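Tryptophanyl-tRNA synthetase (Mycoplasma pneumoniae, PDB 2YY5) probably catalyses the ATP-dependent attachment of tryptophan to tRNA(Trp), releasing AMP and diphosphate, as a homodimer. Local coordinates at residues Q33-H46 / G72-S84. The protein carries 1 engineered substitution. Sequence-based numbering, arbitrary orientation.
Sequences QEQCQLFVFVADLH and GLDPQKACLFLQS. With WSA (5'-O-[(L-tryptophylamino)sulfonyl]adenosine), chain J.
Strands 37-42 and 78-82 run parallel, their axes 4.6 Å apart and inclined at 23°, with F39 beside C79, V40 beside L80 and F41 beside F81. Backbone bonds alternate between them, from C79 N to L38 O at one end to Q83 N to V42 O at the other. With strand 6-11 beyond 37-42, they form the parallel sheet of the Rossmann-like catalytic fold of class I synthetases, helix 54-71 making the crossover. F41 CB sits 3.3 Å above the F81 ring centre, because both side chains place CG between backbone N and carbonyl carbon (chi1 near 65°) and extend side by side. The F41 edge meets the tryptophanyl-adenylate analogue, its CZ 3.7 Å from WSA N11. Beyond the strands, Q83 OE1 accepts a hydrogen bond from L45 N (3.0 Å), which arrives above the carboxamide plane; D142 OD2 hydrogen-bonds H46 NE2, and one face of the H46 ring lies over WSA CD1. D44 takes S84 N on the syn lone pair of OD2 and S84 OG on OD1; OG also bonds G343 N of the second subunit. At the opposite end, Q33 OE1 receives D74 N in the carbonyl plane, almost straight (2.9 Å, 175°).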
loop_
_atom_site.group_PDB
_atom_site.type_symbol
_atom_site.label_atom_id
_atom_site.label_comp_id
_atom_site.label_asym_id
_atom_site.label_seq_id
_atom_site.Cartn_x
_atom_site.Cartn_y
_atom_site.Cartn_z
ATOM N N GLN B 33 -11.719 -27.836 -0.653
ATOM C CA GLN B 33 -12.183 -27.707 0.725
ATOM C C GLN B 33 -12.303 -29.062 1.401
ATOM O O GLN B 33 -12.486 -29.142 2.615
ATOM C CB GLN B 33 -13.533 -27.003 0.766
ATOM C CG GLN B 33 -14.585 -27.666 -0.094
ATOM C CD GLN B 33 -15.919 -26.989 0.035
ATOM O OE1 GLN B 33 -15.986 -25.777 0.208
ATOM N NE2 GLN B 33 -16.994 -27.761 -0.053
ATOM N N GLU B 34 -12.201 -30.126 0.613
ATOM C CA GLU B 34 -12.290 -31.476 1.156
ATOM C C GLU B 34 -10.886 -32.021 1.413
ATOM O O GLU B 34 -10.661 -32.753 2.373
ATOM C CB GLU B 34 -13.031 -32.391 0.176
ATOM C CG GLU B 34 -13.978 -33.381 0.835
ATOM C CD GLU B 34 -15.196 -32.714 1.487
ATOM O OE1 GLU B 34 -15.944 -31.995 0.786
ATOM O OE2 GLU B 34 -15.412 -32.918 2.704
ATOM N N GLN B 35 -9.941 -31.646 0.557
ATOM C CA GLN B 35 -8.564 -32.112 0.667
ATOM C C GLN B 35 -7.633 -31.167 1.421
ATOM O O GLN B 35 -6.669 -31.605 2.047
ATOM C CB GLN B 35 -7.992 -32.356 -0.732
ATOM C CG GLN B 35 -8.524 -33.595 -1.433
ATOM C CD GLN B 35 -8.062 -34.884 -0.769
ATOM O OE1 GLN B 35 -8.471 -35.201 0.351
ATOM N NE2 GLN B 35 -7.199 -35.627 -1.456
ATOM N N CYS B 36 -7.913 -29.874 1.369
ATOM C CA CYS B 36 -7.045 -28.919 2.035
ATOM C C CYS B 36 -7.767 -28.000 2.998
ATOM O O CYS B 36 -8.991 -27.988 3.078
ATOM C CB CYS B 36 -6.342 -28.032 1.002
ATOM S SG CYS B 36 -5.711 -28.848 -0.474
ATOM N N GLN B 37 -6.970 -27.242 3.741
ATOM C CA GLN B 37 -7.472 -26.224 4.651
ATOM C C GLN B 37 -7.535 -25.102 3.622
ATOM O O GLN B 37 -6.502 -24.548 3.234
ATOM C CB GLN B 37 -6.433 -25.903 5.724
ATOM C CG GLN B 37 -6.744 -24.662 6.540
ATOM C CD GLN B 37 -5.692 -24.380 7.598
ATOM O OE1 GLN B 37 -5.796 -23.409 8.339
ATOM N NE2 GLN B 37 -4.673 -25.228 7.667
ATOM N N LEU B 38 -8.742 -24.796 3.163
ATOM C CA LEU B 38 -8.926 -23.807 2.114
ATOM C C LEU B 38 -9.285 -22.396 2.543
ATOM O O LEU B 38 -10.143 -22.181 3.396
ATOM C CB LEU B 38 -9.972 -24.325 1.117
ATOM C CG LEU B 38 -10.444 -23.404 -0.018
ATOM C CD1 LEU B 38 -9.261 -23.043 -0.925
ATOM C CD2 LEU B 38 -11.544 -24.107 -0.824
ATOM N N PHE B 39 -8.603 -21.440 1.923
ATOM C CA PHE B 39 -8.815 -20.026 2.166
ATOM C C PHE B 39 -9.190 -19.409 0.840
ATOM O O PHE B 39 -8.493 -19.600 -0.157
ATOM C CB PHE B 39 -7.535 -19.368 2.681
ATOM C CG PHE B 39 -7.287 -19.597 4.137
ATOM C CD1 PHE B 39 -7.957 -18.841 5.091
ATOM C CD2 PHE B 39 -6.395 -20.580 4.559
ATOM C CE1 PHE B 39 -7.743 -19.060 6.446
ATOM C CE2 PHE B 39 -6.172 -20.809 5.910
ATOM C CZ PHE B 39 -6.846 -20.047 6.857
ATOM N N VAL B 40 -10.299 -18.679 0.835
ATOM C CA VAL B 40 -10.784 -18.011 -0.360
ATOM C C VAL B 40 -11.296 -16.620 0.010
ATOM O O VAL B 40 -11.991 -16.452 1.017
ATOM C CB VAL B 40 -11.927 -18.811 -1.002
ATOM C CG1 VAL B 40 -12.365 -18.153 -2.311
ATOM C CG2 VAL B 40 -11.473 -20.223 -1.234
ATOM N N PHE B 41 -10.967 -15.620 -0.798
ATOM C CA PHE B 41 -11.429 -14.274 -0.499
ATOM C C PHE B 41 -11.831 -13.464 -1.729
ATOM O O PHE B 41 -11.398 -13.735 -2.857
ATOM C CB PHE B 41 -10.363 -13.496 0.297
ATOM C CG PHE B 41 -9.086 -13.251 -0.464
ATOM C CD1 PHE B 41 -8.078 -14.215 -0.500
ATOM C CD2 PHE B 41 -8.897 -12.059 -1.162
ATOM C CE1 PHE B 41 -6.899 -14.000 -1.223
ATOM C CE2 PHE B 41 -7.721 -11.830 -1.889
ATOM C CZ PHE B 41 -6.722 -12.803 -1.918
ATOM N N VAL B 42 -12.681 -12.475 -1.485
ATOM C CA VAL B 42 -13.154 -11.571 -2.514
ATOM C C VAL B 42 -12.098 -10.474 -2.516
ATOM O O VAL B 42 -12.013 -9.686 -1.582
ATOM C CB VAL B 42 -14.527 -10.989 -2.124
ATOM C CG1 VAL B 42 -14.977 -9.939 -3.145
ATOM C CG2 VAL B 42 -15.539 -12.117 -2.016
ATOM N N ALA B 43 -11.288 -10.435 -3.564
ATOM C CA ALA B 43 -10.209 -9.463 -3.655
ATOM C C ALA B 43 -10.633 -8.036 -4.065
ATOM O O ALA B 43 -10.224 -7.529 -5.111
ATOM C CB ALA B 43 -9.144 -10.002 -4.603
ATOM N N ASP B 44 -11.427 -7.387 -3.217
ATOM C CA ASP B 44 -11.917 -6.037 -3.499
ATOM C C ASP B 44 -10.865 -4.929 -3.426
ATOM O O ASP B 44 -11.145 -3.787 -3.781
ATOM C CB ASP B 44 -13.086 -5.692 -2.574
ATOM C CG ASP B 44 -12.727 -5.805 -1.099
ATOM O OD1 ASP B 44 -13.440 -5.186 -0.284
ATOM O OD2 ASP B 44 -11.753 -6.516 -0.751
ATOM N N LEU B 45 -9.665 -5.255 -2.959
ATOM C CA LEU B 45 -8.589 -4.270 -2.891
ATOM C C LEU B 45 -7.913 -4.218 -4.262
ATOM O O LEU B 45 -7.227 -3.254 -4.595
ATOM C CB LEU B 45 -7.578 -4.643 -1.797
ATOM C CG LEU B 45 -8.128 -4.574 -0.364
ATOM C CD1 LEU B 45 -7.055 -4.990 0.611
ATOM C CD2 LEU B 45 -8.611 -3.165 -0.043
ATOM N N HIS B 46 -8.131 -5.265 -5.055
ATOM C CA HIS B 46 -7.584 -5.366 -6.405
ATOM C C HIS B 46 -8.543 -4.717 -7.387
ATOM O O HIS B 46 -8.139 -4.231 -8.439
ATOM C CB HIS B 46 -7.362 -6.836 -6.777
ATOM C CG HIS B 46 -6.159 -7.439 -6.122
ATOM N ND1 HIS B 46 -4.883 -7.259 -6.607
ATOM C CD2 HIS B 46 -6.029 -8.150 -4.979
ATOM C CE1 HIS B 46 -4.019 -7.830 -5.789
ATOM N NE2 HIS B 46 -4.686 -8.378 -4.793
ATOM N N GLY B 72 -21.007 -24.237 -4.157
ATOM C CA GLY B 72 -20.600 -25.316 -3.271
ATOM C C GLY B 72 -19.544 -24.991 -2.226
ATOM O O GLY B 72 -19.210 -25.846 -1.402
ATOM N N LEU B 73 -18.999 -23.778 -2.257
ATOM C CA LEU B 73 -17.999 -23.393 -1.267
ATOM C C LEU B 73 -18.741 -23.400 0.066
ATOM O O LEU B 73 -19.713 -22.657 0.258
ATOM C CB LEU B 73 -17.441 -22.000 -1.576
ATOM C CG LEU B 73 -16.275 -21.519 -0.712
ATOM C CD1 LEU B 73 -15.110 -22.497 -0.789
ATOM C CD2 LEU B 73 -15.844 -20.143 -1.194
ATOM N N ASP B 74 -18.284 -24.254 0.974
ATOM C CA ASP B 74 -18.915 -24.417 2.282
ATOM C C ASP B 74 -18.155 -23.722 3.399
ATOM O O ASP B 74 -17.043 -24.115 3.732
ATOM C CB ASP B 74 -19.033 -25.911 2.610
ATOM C CG ASP B 74 -19.910 -26.184 3.821
ATOM O OD1 ASP B 74 -20.319 -25.221 4.508
ATOM O OD2 ASP B 74 -20.188 -27.376 4.084
ATOM N N PRO B 75 -18.755 -22.685 4.005
ATOM C CA PRO B 75 -18.105 -21.949 5.094
ATOM C C PRO B 75 -17.801 -22.796 6.330
ATOM O O PRO B 75 -17.131 -22.340 7.257
ATOM C CB PRO B 75 -19.079 -20.799 5.374
ATOM C CG PRO B 75 -20.408 -21.356 4.945
ATOM C CD PRO B 75 -20.063 -22.090 3.672
ATOM N N GLN B 76 -18.294 -24.030 6.348
ATOM C CA GLN B 76 -18.023 -24.926 7.468
ATOM C C GLN B 76 -16.787 -25.766 7.151
ATOM O O GLN B 76 -16.106 -26.250 8.051
ATOM C CB GLN B 76 -19.207 -25.863 7.734
ATOM C CG GLN B 76 -20.418 -25.213 8.390
ATOM C CD GLN B 76 -21.397 -26.251 8.913
ATOM O OE1 GLN B 76 -21.148 -26.902 9.930
ATOM N NE2 GLN B 76 -22.509 -26.423 8.211
ATOM N N LYS B 77 -16.506 -25.928 5.861
ATOM C CA LYS B 77 -15.360 -26.705 5.410
ATOM C C LYS B 77 -14.215 -25.792 4.975
ATOM O O LYS B 77 -13.052 -26.192 4.997
ATOM C CB LYS B 77 -15.769 -27.607 4.243
ATOM C CG LYS B 77 -16.846 -28.623 4.587
ATOM C CD LYS B 77 -17.404 -29.300 3.345
ATOM C CE LYS B 77 -18.551 -30.251 3.684
ATOM N NZ LYS B 77 -19.276 -30.704 2.459
ATOM N N ALA B 78 -14.551 -24.562 4.593
ATOM C CA ALA B 78 -13.559 -23.600 4.127
ATOM C C ALA B 78 -13.707 -22.234 4.799
ATOM O O ALA B 78 -14.587 -22.034 5.634
ATOM C CB ALA B 78 -13.673 -23.448 2.612
ATOM N N CYS B 79 -12.829 -21.304 4.426
ATOM C CA CYS B 79 -12.839 -19.945 4.954
ATOM C C CYS B 79 -13.030 -18.959 3.810
ATOM O O CYS B 79 -12.165 -18.841 2.944
ATOM C CB CYS B 79 -11.522 -19.632 5.658
ATOM S SG CYS B 79 -11.399 -17.915 6.197
ATOM N N LEU B 80 -14.158 -18.257 3.806
ATOM C CA LEU B 80 -14.458 -17.288 2.756
ATOM C C LEU B 80 -14.560 -15.890 3.367
ATOM O O LEU B 80 -15.436 -15.631 4.185
ATOM C CB LEU B 80 -15.773 -17.668 2.065
ATOM C CG LEU B 80 -16.411 -16.685 1.076
ATOM C CD1 LEU B 80 -15.480 -16.409 -0.110
ATOM C CD2 LEU B 80 -17.740 -17.276 0.598
ATOM N N PHE B 81 -13.667 -14.991 2.967
ATOM C CA PHE B 81 -13.675 -13.645 3.526
ATOM C C PHE B 81 -13.543 -12.519 2.503
ATOM O O PHE B 81 -13.318 -12.766 1.325
ATOM C CB PHE B 81 -12.563 -13.525 4.570
ATOM C CG PHE B 81 -11.167 -13.636 4.004
ATOM C CD1 PHE B 81 -10.365 -12.504 3.869
ATOM C CD2 PHE B 81 -10.625 -14.881 3.686
ATOM C CE1 PHE B 81 -9.037 -12.610 3.440
ATOM C CE2 PHE B 81 -9.294 -14.997 3.256
ATOM C CZ PHE B 81 -8.500 -13.859 3.136
ATOM N N LEU B 82 -13.697 -11.278 2.970
ATOM C CA LEU B 82 -13.574 -10.108 2.106
ATOM C C LEU B 82 -12.247 -9.440 2.426
ATOM O O LEU B 82 -12.052 -8.938 3.532
ATOM C CB LEU B 82 -14.716 -9.120 2.350
ATOM C CG LEU B 82 -14.657 -7.883 1.447
ATOM C CD1 LEU B 82 -14.987 -8.319 0.034
ATOM C CD2 LEU B 82 -15.634 -6.805 1.906
ATOM N N GLN B 83 -11.343 -9.445 1.449
ATOM C CA GLN B 83 -10.009 -8.868 1.590
ATOM C C GLN B 83 -9.948 -7.557 2.385
ATOM O O GLN B 83 -9.139 -7.413 3.299
ATOM C CB GLN B 83 -9.394 -8.670 0.195
ATOM C CG GLN B 83 -7.974 -8.119 0.185
ATOM C CD GLN B 83 -7.429 -7.968 -1.221
ATOM O OE1 GLN B 83 -8.184 -7.775 -2.169
ATOM N NE2 GLN B 83 -6.111 -8.039 -1.361
ATOM N N SER B 84 -10.807 -6.607 2.047
ATOM C CA SER B 84 -10.810 -5.326 2.737
ATOM C C SER B 84 -11.181 -5.403 4.222
ATOM O O SER B 84 -10.952 -4.440 4.958
ATOM C CB SER B 84 -11.757 -4.344 2.021
ATOM O OG SER B 84 -13.121 -4.727 2.143
HETATM C CD2 WSA J . -5.471 -13.576 -6.226
HETATM C CE3 WSA J . -5.624 -14.889 -6.658
HETATM C CZ3 WSA J . -4.942 -15.909 -6.006
HETATM C CH2 WSA J . -4.112 -15.614 -4.928
HETATM C CZ2 WSA J . -3.960 -14.301 -4.500
HETATM C CE2 WSA J . -4.643 -13.281 -5.153
HETATM N N11 WSA J . -4.704 -11.967 -4.952
HETATM C CD1 WSA J . -5.529 -11.421 -5.840
HETATM C CG WSA J . -6.021 -12.368 -6.637
HETATM C CB WSA J . -7.017 -12.156 -7.776
HETATM C CA WSA J . -6.419 -12.554 -9.127
HETATM N NH3 WSA J . -5.197 -11.785 -9.396
HETATM C C WSA J . -7.451 -12.278 -10.223
HETATM O O WSA J . -7.640 -11.132 -10.620
HETATM N NS WSA J . -8.118 -13.321 -10.705
HETATM S S WSA J . -9.498 -12.827 -11.422
HETATM O O1S WSA J . -10.368 -12.117 -10.428
HETATM O O2S WSA J . -9.187 -11.882 -12.545
HETATM O "O5'" WSA J . -10.140 -14.012 -11.905
HETATM C "C5'" WSA J . -10.369 -15.085 -10.985
HETATM C "C4'" WSA J . -9.731 -16.417 -11.395
HETATM O "O4'" WSA J . -10.197 -16.799 -12.701
HETATM C "C3'" WSA J . -8.202 -16.376 -11.470
HETATM O "O3'" WSA J . -7.663 -17.606 -10.978
HETATM C "C2'" WSA J . -7.966 -16.275 -12.976
HETATM O "O2'" WSA J . -6.681 -16.816 -13.299
HETATM C "C1'" WSA J . -9.052 -17.241 -13.446
HETATM N N9 WSA J . -9.301 -17.059 -14.896
HETATM C C8 WSA J . -9.571 -15.896 -15.483
HETATM N N7 WSA J . -9.801 -16.090 -16.779
HETATM C C5 WSA J . -9.676 -17.393 -17.020
HETATM C C4 WSA J . -9.348 -18.009 -15.820
HETATM N N3 WSA J . -9.162 -19.339 -15.798
HETATM C C2 WSA J . -9.293 -20.057 -16.901
HETATM N N1 WSA J . -9.608 -19.500 -18.057
HETATM C C6 WSA J . -9.807 -18.177 -18.154
HETATM N N6 WSA J . -10.140 -17.621 -19.318
HETATM O O HOH W 1 -10.979 -26.190 3.526
#